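Side-chain contacts in glutathione S-transferase (Natrialba magadii ATCC 43099, PDB 6GZF), which is a Xi-class glutathione transferase that probably acts as a glutathionyl-hydroquinone reductase: residues 185-189 with 190-194; 202-205 with 206-209; 219-222 with 223-226; 261-264 with 265-269; 271-274 with 275-278. All coordinates share one frame; numbering follows the deposited sequence.

Contact 1. Residues 185-189 with 190-194; sequences DNIYE and PINNG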
loop_
_atom_site.group_PDB
_atom_site.type_symbol
_atom_site.label_atom_id
_atom_site.label_comp_id
_atom_site.label_asym_id
_atom_site.label_seq_id
_atom_site.Cartn_x
_atom_site.Cartn_y
_atom_site.Cartn_z
ATOM N N ASP A 185 19.191 -9.216 17.935
ATOM C CA ASP A 185 18.233 -10.236 18.340
ATOM C C ASP A 185 16.840 -9.649 18.548
ATOM O O ASP A 185 15.837 -10.281 18.214
ATOM C CB ASP A 185 18.706 -10.933 19.618
ATOM C CG ASP A 185 18.077 -12.300 19.803
ATOM O OD1 ASP A 185 18.674 -13.296 19.339
ATOM O OD2 ASP A 185 16.987 -12.380 20.410
ATOM N N ASN A 186 16.780 -8.438 19.095
ATOM C CA ASN A 186 15.503 -7.805 19.402
ATOM C C ASN A 186 14.742 -7.424 18.136
ATOM O O ASN A 186 13.632 -7.901 17.913
ATOM C CB ASN A 186 15.717 -6.568 20.283
ATOM C CG ASN A 186 14.412 -5.982 20.815
ATOM O OD1 ASN A 186 13.321 -6.315 20.345
ATOM N ND2 ASN A 186 14.525 -5.095 21.798
ATOM N N ILE A 187 15.346 -6.577 17.306
ATOM C CA ILE A 187 14.687 -6.065 16.105
ATOM C C ILE A 187 14.384 -7.149 15.073
ATOM O O ILE A 187 13.706 -6.897 14.076
ATOM C CB ILE A 187 15.542 -4.983 15.415
ATOM C CG1 ILE A 187 16.731 -5.624 14.695
ATOM C CG2 ILE A 187 16.008 -3.943 16.420
ATOM C CD1 ILE A 187 17.179 -4.867 13.459
ATOM N N TYR A 188 14.893 -8.352 15.316
ATOM C CA TYR A 188 14.799 -9.443 14.356
ATOM C C TYR A 188 13.362 -9.839 14.022
ATOM O O TYR A 188 13.001 -9.947 12.850
ATOM C CB TYR A 188 15.557 -10.662 14.879
ATOM C CG TYR A 188 15.523 -11.840 13.940
ATOM C CD1 TYR A 188 16.231 -11.818 12.746
ATOM C CD2 TYR A 188 14.787 -12.977 14.245
ATOM C CE1 TYR A 188 16.204 -12.889 11.883
ATOM C CE2 TYR A 188 14.756 -14.056 13.387
ATOM C CZ TYR A 188 15.468 -14.006 12.206
ATOM O OH TYR A 188 15.447 -15.072 11.342
ATOM N N GLU A 189 12.545 -10.057 15.047
ATOM C CA GLU A 189 11.176 -10.519 14.832
ATOM C C GLU A 189 10.178 -9.394 14.503
ATOM O O GLU A 189 9.438 -9.506 13.526
ATOM C CB GLU A 189 10.685 -11.312 16.049
ATOM C CG GLU A 189 9.716 -12.431 15.703
ATOM C CD GLU A 189 8.974 -12.960 16.915
ATOM O OE1 GLU A 189 9.628 -13.250 17.938
ATOM O OE2 GLU A 189 7.732 -13.086 16.840
ATOM N N PRO A 190 10.144 -8.309 15.304
ATOM C CA PRO A 190 9.114 -7.309 14.997
ATOM C C PRO A 190 9.411 -6.452 13.767
ATOM O O PRO A 190 8.474 -5.924 13.169
ATOM C CB PRO A 190 9.094 -6.439 16.257
ATOM C CG PRO A 190 10.471 -6.540 16.789
ATOM C CD PRO A 190 10.893 -7.953 16.523
ATOM N N ILE A 191 10.680 -6.315 13.394
ATOM C CA ILE A 191 11.045 -5.413 12.306
ATOM C C ILE A 191 11.563 -6.141 11.065
ATOM O O ILE A 191 11.010 -5.982 9.978
ATOM C CB ILE A 191 12.101 -4.390 12.763
ATOM C CG1 ILE A 191 11.506 -3.451 13.815
ATOM C CG2 ILE A 191 12.614 -3.587 11.581
ATOM C CD1 ILE A 191 12.527 -2.563 14.491
ATOM N N ASN A 192 12.623 -6.930 11.225
ATOM C CA ASN A 192 13.219 -7.637 10.093
ATOM C C ASN A 192 12.273 -8.664 9.471
ATOM O O ASN A 192 12.082 -8.683 8.255
ATOM C CB ASN A 192 14.521 -8.322 10.516
ATOM C CG ASN A 192 15.624 -7.331 10.834
ATOM O OD1 ASN A 192 15.599 -6.188 10.376
ATOM N ND2 ASN A 192 16.604 -7.767 11.616
ATOM N N ASN A 193 11.683 -9.511 10.308
ATOM C CA ASN A 193 10.732 -10.512 9.835
ATOM C C ASN A 193 9.292 -10.017 9.893
ATOM O O ASN A 193 8.411 -10.567 9.230
ATOM C CB ASN A 193 10.863 -11.801 10.648
ATOM C CG ASN A 193 11.911 -12.741 10.089
ATOM O OD1 ASN A 193 12.138 -12.787 8.880
ATOM N ND2 ASN A 193 12.551 -13.505 10.968
ATOM N N GLY A 194 9.063 -8.974 10.685
ATOM C CA GLY A 194 7.727 -8.455 10.911
ATOM C C GLY A 194 7.010 -7.985 9.661
ATOM O O GLY A 194 5.812 -8.220 9.499
#
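Ile187 O takes two backbone N-H groups, from Ile191 N at 3.2 Å and from Asn192 N at 3.0 Å, and this sharing marks a wider pi-type turn late in helix 177-192. The bond from Asn192 is the straighter of the two, with an N-H...O angle of 169°. The five-residue spacing recurs in the bond from Asn193 N to Tyr188 O, 2.9 Å long. Pro190 probably accounts for the irregularity: its nitrogen has no hydrogen to give to the turn before, ring carbon CD occupies the place of the missing N-H beside Asn186 O, and the helix is kinked at this point. The example illustrates how one proline can reshape a helix of the C-terminal, all-helical part of the glutathione transferase fold.

Ile187 and Ile191 meet on the inner side, Ile187 CB lying 4.0 Å from Ile191 CD1. Both also reach Trp221's helix, 204-224, and helix 238-247, so the bent turn is wedged between two neighbours. Elsewhere, Tyr188 and Asn193 both touch Trp66, and Asn193 is about 5 Å, side chain to side chain, from Tyr196, the predicted proton donor/acceptor. Asn193 OD1 is hydrogen-bonded to Met1 N of the expression tag. With CG of Tyr188 anti to the backbone N (chi1 -179°), its ring comes under the Asn193 amide, whose plane is turned 71° from the ring and whose ND2 lies over one face, 3.2 Å from Tyr188 CZ.

Contact 2. Residues 202-205 with 206-209; sequences TEQE and PYDE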
loop_
_atom_site.group_PDB
_atom_site.type_symbol
_atom_site.label_atom_id
_atom_site.label_comp_id
_atom_site.label_asym_id
_atom_site.label_seq_id
_atom_site.Cartn_x
_atom_site.Cartn_y
_atom_site.Cartn_z
ATOM N N THR A 202 -2.242 -14.192 5.926
ATOM C CA THR A 202 -3.393 -14.774 5.250
ATOM C C THR A 202 -4.667 -14.609 6.074
ATOM O O THR A 202 -5.773 -14.787 5.564
ATOM C CB THR A 202 -3.167 -16.270 4.949
ATOM O OG1 THR A 202 -4.101 -16.709 3.956
ATOM C CG2 THR A 202 -3.323 -17.109 6.210
ATOM N N GLU A 203 -4.503 -14.268 7.347
ATOM C CA GLU A 203 -5.636 -14.012 8.229
ATOM C C GLU A 203 -5.487 -12.639 8.877
ATOM O O GLU A 203 -4.392 -12.077 8.907
ATOM C CB GLU A 203 -5.751 -15.104 9.295
ATOM C CG GLU A 203 -5.976 -16.500 8.736
ATOM C CD GLU A 203 -5.850 -17.580 9.793
ATOM O OE1 GLU A 203 -4.912 -17.504 10.613
ATOM O OE2 GLU A 203 -6.689 -18.505 9.805
ATOM N N GLN A 204 -6.586 -12.101 9.395
ATOM C CA GLN A 204 -6.590 -10.738 9.917
ATOM C C GLN A 204 -5.798 -10.596 11.215
ATOM O O GLN A 204 -4.970 -9.693 11.345
ATOM C CB GLN A 204 -8.025 -10.257 10.138
ATOM C CG GLN A 204 -8.124 -8.785 10.505
ATOM C CD GLN A 204 -7.559 -7.878 9.427
ATOM O OE1 GLN A 204 -7.857 -8.040 8.243
ATOM N NE2 GLN A 204 -6.734 -6.919 9.834
ATOM N N GLU A 205 -6.054 -11.487 12.169
ATOM C CA GLU A 205 -5.398 -11.424 13.475
ATOM C C GLU A 205 -3.862 -11.510 13.404
ATOM O O GLU A 205 -3.186 -10.749 14.092
ATOM C CB GLU A 205 -5.944 -12.519 14.400
ATOM C CG GLU A 205 -7.454 -12.692 14.339
ATOM C CD GLU A 205 -8.095 -12.717 15.712
ATOM O OE1 GLU A 205 -8.568 -13.796 16.131
ATOM O OE2 GLU A 205 -8.129 -11.656 16.371
ATOM N N PRO A 206 -3.300 -12.425 12.587
ATOM C CA PRO A 206 -1.835 -12.404 12.460
ATOM C C PRO A 206 -1.299 -11.094 11.883
ATOM O O PRO A 206 -0.268 -10.608 12.346
ATOM C CB PRO A 206 -1.550 -13.565 11.504
ATOM C CG PRO A 206 -2.698 -14.485 11.693
ATOM C CD PRO A 206 -3.880 -13.603 11.917
ATOM N N TYR A 207 -1.988 -10.538 10.890
ATOM C CA TYR A 207 -1.597 -9.257 10.309
ATOM C C TYR A 207 -1.619 -8.150 11.356
ATOM O O TYR A 207 -0.692 -7.345 11.440
ATOM C CB TYR A 207 -2.515 -8.890 9.139
ATOM C CG TYR A 207 -2.367 -7.460 8.660
ATOM C CD1 TYR A 207 -1.413 -7.121 7.710
ATOM C CD2 TYR A 207 -3.189 -6.452 9.150
ATOM C CE1 TYR A 207 -1.275 -5.817 7.268
ATOM C CE2 TYR A 207 -3.058 -5.146 8.716
ATOM C CZ TYR A 207 -2.101 -4.835 7.774
ATOM O OH TYR A 207 -1.970 -3.536 7.341
ATOM N N ASP A 208 -2.690 -8.117 12.145
ATOM C CA ASP A 208 -2.870 -7.092 13.168
ATOM C C ASP A 208 -1.714 -7.072 14.163
ATOM O O ASP A 208 -1.199 -6.009 14.504
ATOM C CB ASP A 208 -4.193 -7.308 13.909
ATOM C CG ASP A 208 -5.401 -7.117 13.012
ATOM O OD1 ASP A 208 -5.286 -6.387 12.005
ATOM O OD2 ASP A 208 -6.465 -7.698 13.314
ATOM N N GLU A 209 -1.310 -8.252 14.622
ATOM C CA GLU A 209 -0.198 -8.370 15.558
ATOM C C GLU A 209 1.122 -7.966 14.909
ATOM O O GLU A 209 1.934 -7.268 15.517
ATOM C CB GLU A 209 -0.094 -9.798 16.094
ATOM C CG GLU A 209 -1.239 -10.211 16.999
ATOM C CD GLU A 209 -1.175 -11.677 17.379
ATOM O OE1 GLU A 209 -0.055 -12.231 17.424
ATOM O OE2 GLU A 209 -2.241 -12.279 17.631
#
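Gln204 and Asp208, one helical turn apart, make the close-packed part of this contact. Gln204 NE2 gives a hydrogen bond of 2.7 Å to Asp208 OD1, approaching from the syn side of the carboxylate but 27° out of its plane, while the oxygen lies close to the plane of the amide. The Gln204 chain begins with CG anti to the backbone N (chi1 -172°) and then bends at chi2, which folds the amide back along the helix to meet its partner. The same NE2 also lies 3.6 Å from Tyr207 CD2. The other end of the amide, Gln204 OE1, is hydrogen-bonded to Val310 N of the second subunit, and Tyr207 OH bonds both to Met259 O and to Arg312 N of the second subunit, so this flank belongs to the dimer interface.

The segments form the N-terminal first turns of helix 204-224, with Glu203 at the N-cap position. Glu203 O receives a weak, 3.5 Å bond from Tyr207 N, and firmer alpha-helical bonds follow from Asp208 N to Gln204 O at 2.9 Å and from Glu209 N to Glu205 O at 3.2 Å. Pro206 stands in the first turn, where its missing N-H costs no helical bond.

The solvent side is looser. Glu203 CB rests 3.6 Å from Pro206 CD, and the bent chain of Glu205 and the extended one of Glu209 lie exposed, Glu209 with a long, weak ion pair to Arg197. Glu205 OE2 lies 5.3 Å from Asp208 OD2; the positive end of the helix dipole would probably ease this gathering of negative charge, which is consistent with the acidic surfaces common in haloarchaeal proteins.

Contact 3. Residues 219-222 with 223-226; sequences AHWD and DVLA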
loop_
_atom_site.group_PDB
_atom_site.type_symbol
_atom_site.label_atom_id
_atom_site.label_comp_id
_atom_site.label_asym_id
_atom_site.label_seq_id
_atom_site.Cartn_x
_atom_site.Cartn_y
_atom_site.Cartn_z
ATOM N N ALA A 219 8.723 2.753 16.939
ATOM C CA ALA A 219 8.535 3.912 17.803
ATOM C C ALA A 219 9.516 3.887 18.971
ATOM O O ALA A 219 9.969 4.934 19.434
ATOM C CB ALA A 219 7.104 3.969 18.312
ATOM N N HIS A 220 9.838 2.687 19.442
ATOM C CA HIS A 220 10.776 2.526 20.547
ATOM C C HIS A 220 12.172 2.991 20.153
ATOM O O HIS A 220 12.774 3.822 20.832
ATOM C CB HIS A 220 10.824 1.068 21.010
ATOM C CG HIS A 220 12.022 0.740 21.845
ATOM N ND1 HIS A 220 12.343 1.432 22.993
ATOM C CD2 HIS A 220 12.982 -0.204 21.694
ATOM C CE1 HIS A 220 13.447 0.927 23.514
ATOM N NE2 HIS A 220 13.855 -0.067 22.746
ATOM N N TRP A 221 12.678 2.455 19.047
ATOM C CA TRP A 221 14.020 2.789 18.584
ATOM C C TRP A 221 14.099 4.221 18.070
ATOM O O TRP A 221 15.185 4.784 17.951
ATOM C CB TRP A 221 14.472 1.811 17.498
ATOM C CG TRP A 221 14.703 0.424 18.016
ATOM C CD1 TRP A 221 13.970 -0.690 17.733
ATOM C CD2 TRP A 221 15.732 0.009 18.922
ATOM N NE1 TRP A 221 14.482 -1.776 18.400
ATOM C CE2 TRP A 221 15.563 -1.375 19.138
ATOM C CE3 TRP A 221 16.780 0.670 19.570
ATOM C CZ2 TRP A 221 16.404 -2.107 19.973
ATOM C CZ3 TRP A 221 17.613 -0.059 20.399
ATOM C CH2 TRP A 221 17.420 -1.433 20.593
ATOM N N ASP A 222 12.946 4.811 17.768
ATOM C CA ASP A 222 12.903 6.204 17.347
ATOM C C ASP A 222 13.206 7.117 18.529
ATOM O O ASP A 222 13.895 8.127 18.384
ATOM C CB ASP A 222 11.542 6.549 16.740
ATOM C CG ASP A 222 11.497 7.957 16.174
ATOM O OD1 ASP A 222 12.139 8.198 15.129
ATOM O OD2 ASP A 222 10.821 8.819 16.773
ATOM N N ASP A 223 12.692 6.753 19.699
ATOM C CA ASP A 223 12.957 7.508 20.918
ATOM C C ASP A 223 14.391 7.289 21.388
ATOM O O ASP A 223 15.016 8.190 21.947
ATOM C CB ASP A 223 11.976 7.117 22.024
ATOM C CG ASP A 223 10.545 7.496 21.697
ATOM O OD1 ASP A 223 10.343 8.371 20.828
ATOM O OD2 ASP A 223 9.622 6.923 22.313
ATOM N N VAL A 224 14.901 6.085 21.158
ATOM C CA VAL A 224 16.262 5.737 21.548
ATOM C C VAL A 224 17.272 6.519 20.712
ATOM O O VAL A 224 18.291 6.986 21.224
ATOM C CB VAL A 224 16.521 4.220 21.395
ATOM C CG1 VAL A 224 17.991 3.894 21.619
ATOM C CG2 VAL A 224 15.643 3.434 22.358
ATOM N N LEU A 225 16.968 6.680 19.428
ATOM C CA LEU A 225 17.874 7.347 18.499
ATOM C C LEU A 225 17.746 8.868 18.541
ATOM O O LEU A 225 18.215 9.560 17.640
ATOM C CB LEU A 225 17.629 6.849 17.074
ATOM C CG LEU A 225 18.111 5.429 16.771
ATOM C CD1 LEU A 225 17.828 5.060 15.325
ATOM C CD2 LEU A 225 19.591 5.295 17.083
ATOM N N ALA A 226 17.112 9.382 19.589
ATOM C CA ALA A 226 16.948 10.821 19.740
ATOM C C ALA A 226 18.140 11.436 20.465
ATOM O O ALA A 226 18.419 12.628 20.319
ATOM C CB ALA A 226 15.659 11.131 20.483
#
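His220 and Val224 are brought together by their first torsions: CG of the histidine is anti to the backbone N (chi1 163°), and in the valine CG1 takes that position (chi1 172°), leaving CG2 beside the backbone N and directed at the imidazole. The result is a CH-pi contact between residues one turn apart in the last turns of helix 204-224, part of the helical C-terminal domain of glutathione transferases. Val224 CG2 lies over the ring face, 4.0 Å from the centroid of the His220 ring and 30° off its normal.

The other methyl serves the indole next door. Trp221 and Val224 run side by side, pointing the same way, with Trp221 CE3 4.0 Å from Val224 CG1. His220 completes a small layered arrangement, its CD2 standing 3.8 Å above the Trp221 ring plane, over its centre. The indole in turn packs on Ile183, Ile187 and Ile191 of helix 177-192, so the valine and histidine back a side chain that joins two long helices.

Asp222 OD1 accepts hydrogen bonds from Asn270 N and Leu271 N, tying this helix end to the beginning of helix 271-279. Its other oxygen, Asp222 OD2, is 4.1 Å from Asp223 OD1, a proximity of like charges that the two backbone hydrogens held by Asp222 OD1 would probably soften.

Regular helix gives way at Leu225, the first residue to leave helical angles; Leu225 N closes the last turn on Trp221 O at 3.0 Å, from above the carbonyl plane.

Contact 4. Residues 261-264 with 265-269; sequences NVQY and IREFD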
loop_
_atom_site.group_PDB
_atom_site.type_symbol
_atom_site.label_atom_id
_atom_site.label_comp_id
_atom_site.label_asym_id
_atom_site.label_seq_id
_atom_site.Cartn_x
_atom_site.Cartn_y
_atom_site.Cartn_z
ATOM N N ASN A 261 1.153 0.219 6.558
ATOM C CA ASN A 261 0.861 1.612 6.234
ATOM C C ASN A 261 0.389 2.482 7.398
ATOM O O ASN A 261 -0.483 3.333 7.222
ATOM C CB ASN A 261 -0.192 1.658 5.124
ATOM C CG ASN A 261 -1.524 1.072 5.557
ATOM O OD1 ASN A 261 -1.596 0.310 6.523
ATOM N ND2 ASN A 261 -2.587 1.429 4.845
ATOM N N VAL A 262 0.961 2.283 8.579
ATOM C CA VAL A 262 0.632 3.139 9.712
ATOM C C VAL A 262 1.333 4.487 9.572
ATOM O O VAL A 262 0.724 5.538 9.769
ATOM C CB VAL A 262 1.018 2.491 11.055
ATOM C CG1 VAL A 262 0.791 3.466 12.201
ATOM C CG2 VAL A 262 0.223 1.213 11.272
ATOM N N GLN A 263 2.612 4.451 9.215
ATOM C CA GLN A 263 3.392 5.674 9.073
ATOM C C GLN A 263 4.609 5.470 8.177
ATOM O O GLN A 263 5.229 4.405 8.188
ATOM C CB GLN A 263 3.837 6.181 10.449
ATOM C CG GLN A 263 4.455 7.569 10.431
ATOM C CD GLN A 263 4.951 8.009 11.794
ATOM O OE1 GLN A 263 4.183 8.089 12.752
ATOM N NE2 GLN A 263 6.243 8.302 11.887
ATOM N N TYR A 264 4.935 6.491 7.392
ATOM C CA TYR A 264 6.182 6.516 6.638
ATOM C C TYR A 264 7.364 6.487 7.599
ATOM O O TYR A 264 7.279 7.006 8.711
ATOM C CB TYR A 264 6.266 7.766 5.757
ATOM C CG TYR A 264 5.656 7.632 4.379
ATOM C CD1 TYR A 264 5.836 6.480 3.623
ATOM C CD2 TYR A 264 4.916 8.670 3.827
ATOM C CE1 TYR A 264 5.285 6.364 2.359
ATOM C CE2 TYR A 264 4.362 8.562 2.565
ATOM C CZ TYR A 264 4.549 7.407 1.835
ATOM O OH TYR A 264 3.998 7.300 0.578
ATOM N N ILE A 265 8.465 5.880 7.172
ATOM C CA ILE A 265 9.705 5.964 7.933
ATOM C C ILE A 265 10.186 7.411 7.919
ATOM O O ILE A 265 10.730 7.913 8.905
ATOM C CB ILE A 265 10.791 5.029 7.366
ATOM C CG1 ILE A 265 10.441 3.572 7.667
ATOM C CG2 ILE A 265 12.154 5.356 7.954
ATOM C CD1 ILE A 265 10.390 3.248 9.145
ATOM N N ARG A 266 9.942 8.092 6.802
ATOM C CA ARG A 266 10.362 9.479 6.640
ATOM C C ARG A 266 9.559 10.434 7.523
ATOM O O ARG A 266 9.915 11.603 7.662
ATOM C CB ARG A 266 10.247 9.907 5.174
ATOM C CG ARG A 266 8.833 10.230 4.718
ATOM C CD ARG A 266 8.832 10.794 3.306
ATOM N NE ARG A 266 7.481 11.049 2.812
ATOM C CZ ARG A 266 7.205 11.465 1.580
ATOM N NH1 ARG A 266 8.187 11.677 0.715
ATOM N NH2 ARG A 266 5.947 11.671 1.213
ATOM N N GLU A 267 8.479 9.935 8.116
ATOM C CA GLU A 267 7.660 10.747 9.009
ATOM C C GLU A 267 8.165 10.689 10.448
ATOM O O GLU A 267 7.792 11.521 11.276
ATOM C CB GLU A 267 6.197 10.307 8.947
ATOM C CG GLU A 267 5.459 10.777 7.706
ATOM C CD GLU A 267 3.965 10.526 7.784
ATOM O OE1 GLU A 267 3.559 9.345 7.807
ATOM O OE2 GLU A 267 3.199 11.512 7.823
ATOM N N PHE A 268 9.012 9.707 10.744
ATOM C CA PHE A 268 9.625 9.606 12.065
ATOM C C PHE A 268 10.652 10.714 12.273
ATOM O O PHE A 268 11.427 11.034 11.370
ATOM C CB PHE A 268 10.278 8.235 12.259
ATOM C CG PHE A 268 9.303 7.135 12.570
ATOM C CD1 PHE A 268 8.903 6.898 13.875
ATOM C CD2 PHE A 268 8.793 6.333 11.562
ATOM C CE1 PHE A 268 8.009 5.887 14.170
ATOM C CE2 PHE A 268 7.897 5.319 11.851
ATOM C CZ PHE A 268 7.505 5.096 13.156
ATOM N N ASP A 269 10.654 11.293 13.470
ATOM C CA ASP A 269 11.538 12.409 13.790
ATOM C C ASP A 269 13.016 12.038 13.720
ATOM O O ASP A 269 13.846 12.851 13.313
ATOM C CB ASP A 269 11.221 12.957 15.185
ATOM C CG ASP A 269 9.834 13.561 15.276
ATOM O OD1 ASP A 269 9.350 14.105 14.261
ATOM O OD2 ASP A 269 9.228 13.497 16.367
#
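Tyr264 and Glu267 exchange two hydrogen bonds that shape this loop. Tyr264 N donates to Glu267 OE1 at 3.2 Å, using the anti lone pair of the carboxylate oxygen, and Glu267 N returns a weak bond to Tyr264 O, closing a type I beta turn. A second such turn follows, from Phe268 N to Ile265 O.

Amide-aromatic packing comes next. The extended chain of Gln263, its CG anti to the backbone N (chi1 -170°), carries NE2 over the centre of the Phe268 ring, 3.2 Å above its plane, with amide and ring planes 38° apart. A serine in place of Phe268 would probably leave the Gln263 amide without its aromatic floor, free to turn, and open a gap beside Asp222 of helix 204-224.

Charged groups form the third set. Arg266 runs alongside the Tyr264 ring, NE 3.6 Å from Tyr264 CD2, with guanidinium and ring planes 73° apart. Its NH2 forms a salt bridge with Glu267 OE1 of the second subunit, and the reciprocal bridge forms too; Tyr264 OH bonds His255 NE2 of the second subunit. One carboxylate oxygen, Glu267 OE1, therefore both fixes the loop and joins the subunits, coupling local fold to dimer.

Contact 5. Residues 271-274 with 275-278; sequences LWPY and LRDL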
loop_
_atom_site.group_PDB
_atom_site.type_symbol
_atom_site.label_atom_id
_atom_site.label_comp_id
_atom_site.label_asym_id
_atom_site.label_seq_id
_atom_site.Cartn_x
_atom_site.Cartn_y
_atom_site.Cartn_z
ATOM N N LEU A 271 14.276 8.411 12.982
ATOM C CA LEU A 271 14.629 7.270 12.139
ATOM C C LEU A 271 14.976 7.693 10.714
ATOM O O LEU A 271 15.850 7.103 10.079
ATOM C CB LEU A 271 13.490 6.248 12.113
ATOM C CG LEU A 271 13.227 5.472 13.403
ATOM C CD1 LEU A 271 12.009 4.574 13.248
ATOM C CD2 LEU A 271 14.450 4.655 13.793
ATOM N N TRP A 272 14.285 8.712 10.216
ATOM C CA TRP A 272 14.515 9.203 8.858
ATOM C C TRP A 272 15.864 9.916 8.689
ATOM O O TRP A 272 16.558 9.674 7.703
ATOM C CB TRP A 272 13.365 10.121 8.428
ATOM C CG TRP A 272 13.552 10.793 7.088
ATOM C CD1 TRP A 272 13.353 12.114 6.807
ATOM C CD2 TRP A 272 13.960 10.180 5.854
ATOM N NE1 TRP A 272 13.614 12.363 5.483
ATOM C CE2 TRP A 272 13.989 11.194 4.875
ATOM C CE3 TRP A 272 14.305 8.875 5.482
ATOM C CZ2 TRP A 272 14.350 10.947 3.553
ATOM C CZ3 TRP A 272 14.664 8.633 4.167
ATOM C CH2 TRP A 272 14.683 9.664 3.219
ATOM N N PRO A 273 16.246 10.802 9.634
ATOM C CA PRO A 273 17.608 11.336 9.507
ATOM C C PRO A 273 18.658 10.256 9.749
ATOM O O PRO A 273 19.758 10.321 9.203
ATOM C CB PRO A 273 17.671 12.415 10.593
ATOM C CG PRO A 273 16.249 12.748 10.896
ATOM C CD PRO A 273 15.499 11.472 10.715
ATOM N N TYR A 274 18.305 9.274 10.573
ATOM C CA TYR A 274 19.162 8.126 10.840
ATOM C C TYR A 274 19.403 7.327 9.564
ATOM O O TYR A 274 20.530 6.926 9.275
ATOM C CB TYR A 274 18.527 7.245 11.921
ATOM C CG TYR A 274 19.182 5.900 12.136
ATOM C CD1 TYR A 274 20.346 5.783 12.885
ATOM C CD2 TYR A 274 18.615 4.741 11.620
ATOM C CE1 TYR A 274 20.938 4.551 13.095
ATOM C CE2 TYR A 274 19.199 3.508 11.826
ATOM C CZ TYR A 274 20.359 3.418 12.563
ATOM O OH TYR A 274 20.943 2.189 12.767
ATOM N N LEU A 275 18.337 7.109 8.802
ATOM C CA LEU A 275 18.421 6.387 7.537
ATOM C C LEU A 275 19.236 7.170 6.512
ATOM O O LEU A 275 19.997 6.590 5.737
ATOM C CB LEU A 275 17.019 6.099 6.995
ATOM C CG LEU A 275 16.921 5.421 5.627
ATOM C CD1 LEU A 275 17.629 4.078 5.639
ATOM C CD2 LEU A 275 15.465 5.258 5.220
ATOM N N ARG A 276 19.070 8.489 6.511
ATOM C CA ARG A 276 19.854 9.352 5.636
ATOM C C ARG A 276 21.317 9.360 6.064
ATOM O O ARG A 276 22.216 9.450 5.230
ATOM C CB ARG A 276 19.293 10.777 5.631
ATOM C CG ARG A 276 18.121 10.975 4.681
ATOM C CD ARG A 276 17.610 12.409 4.705
ATOM N NE ARG A 276 16.827 12.699 5.903
ATOM C CZ ARG A 276 17.045 13.734 6.708
ATOM N NH1 ARG A 276 18.028 14.586 6.448
ATOM N NH2 ARG A 276 16.277 13.919 7.773
ATOM N N ASP A 277 21.550 9.256 7.368
ATOM C CA ASP A 277 22.907 9.234 7.903
ATOM C C ASP A 277 23.631 7.950 7.503
ATOM O O ASP A 277 24.843 7.952 7.293
ATOM C CB ASP A 277 22.883 9.381 9.425
ATOM C CG ASP A 277 24.255 9.662 10.006
ATOM O OD1 ASP A 277 25.170 10.019 9.234
ATOM O OD2 ASP A 277 24.418 9.529 11.238
ATOM N N LEU A 278 22.880 6.858 7.394
ATOM C CA LEU A 278 23.454 5.572 7.005
ATOM C C LEU A 278 23.672 5.489 5.499
ATOM O O LEU A 278 24.712 5.021 5.039
ATOM C CB LEU A 278 22.558 4.421 7.460
ATOM C CG LEU A 278 22.322 4.276 8.963
ATOM C CD1 LEU A 278 21.506 3.027 9.250
ATOM C CD2 LEU A 278 23.640 4.243 9.709
#
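Trp272 carries Arg276 on one face and Leu275 at its edge. Arg276 NE stands 3.2 Å above the indole plane, offset toward the rim, and the guanidinium makes a cation-pi contact, Arg276 CZ lying 4.2 Å from the centroid of the five-membered ring. Arg276 CG covers the six-membered ring in a CH-pi contact, 3.9 Å from its centroid. In the indole plane, Leu275 CD2 reaches Trp272 CZ3 at 3.6 Å. Across the helix the Tyr274 ring holds Leu278 over one face, CG 4.3 Å from the ring centroid, and has Leu271 O at its edge, in plane.

A bend at chi3 (-76°) turns the arginine tip back over Pro273, whose CA lies over a guanidinium face and whose CG is 3.3 Å from Arg276 NH2. With Trp272 reduced to an alanine, the Arg276 cation is likely to lose its pi surface and a gap to open beside Leu275.

These pairs, three and four residues apart, follow the alpha-helical repeat of helix 271-279. Arg276 NH1 bonds Ala320 O, Tyr274 OH bonds Asp240 and Asp277 is salt-bridged to Arg229. The buried positive charge is thus met by an aromatic face and a carbonyl, which probably lowers the cost of its burial.

Overall arrangement
All five contacts lie in the C-terminal helical domain and follow one another along the chain in numerical order. Contacts 2 and 3 sit near opposite ends of helix 204-224, their centres about 26 Å apart. Contact 1, on helix 177-192, meets contact 3 through Trp221, about 15 Å away between centres. Contacts 3, 4 and 5 form a close group, with centres about 12 to 13 Å apart, where the end of helix 204-224, the loop 261-269 and the start of helix 271-279 converge. Contacts 2 and 4, linked by Tyr207 and Asn261, both touch the second subunit, so the domain's internal packing runs on into the dimer, while contact 1 comes within about 5 Å, side chain to side chain, of Tyr196, the predicted proton donor/acceptor.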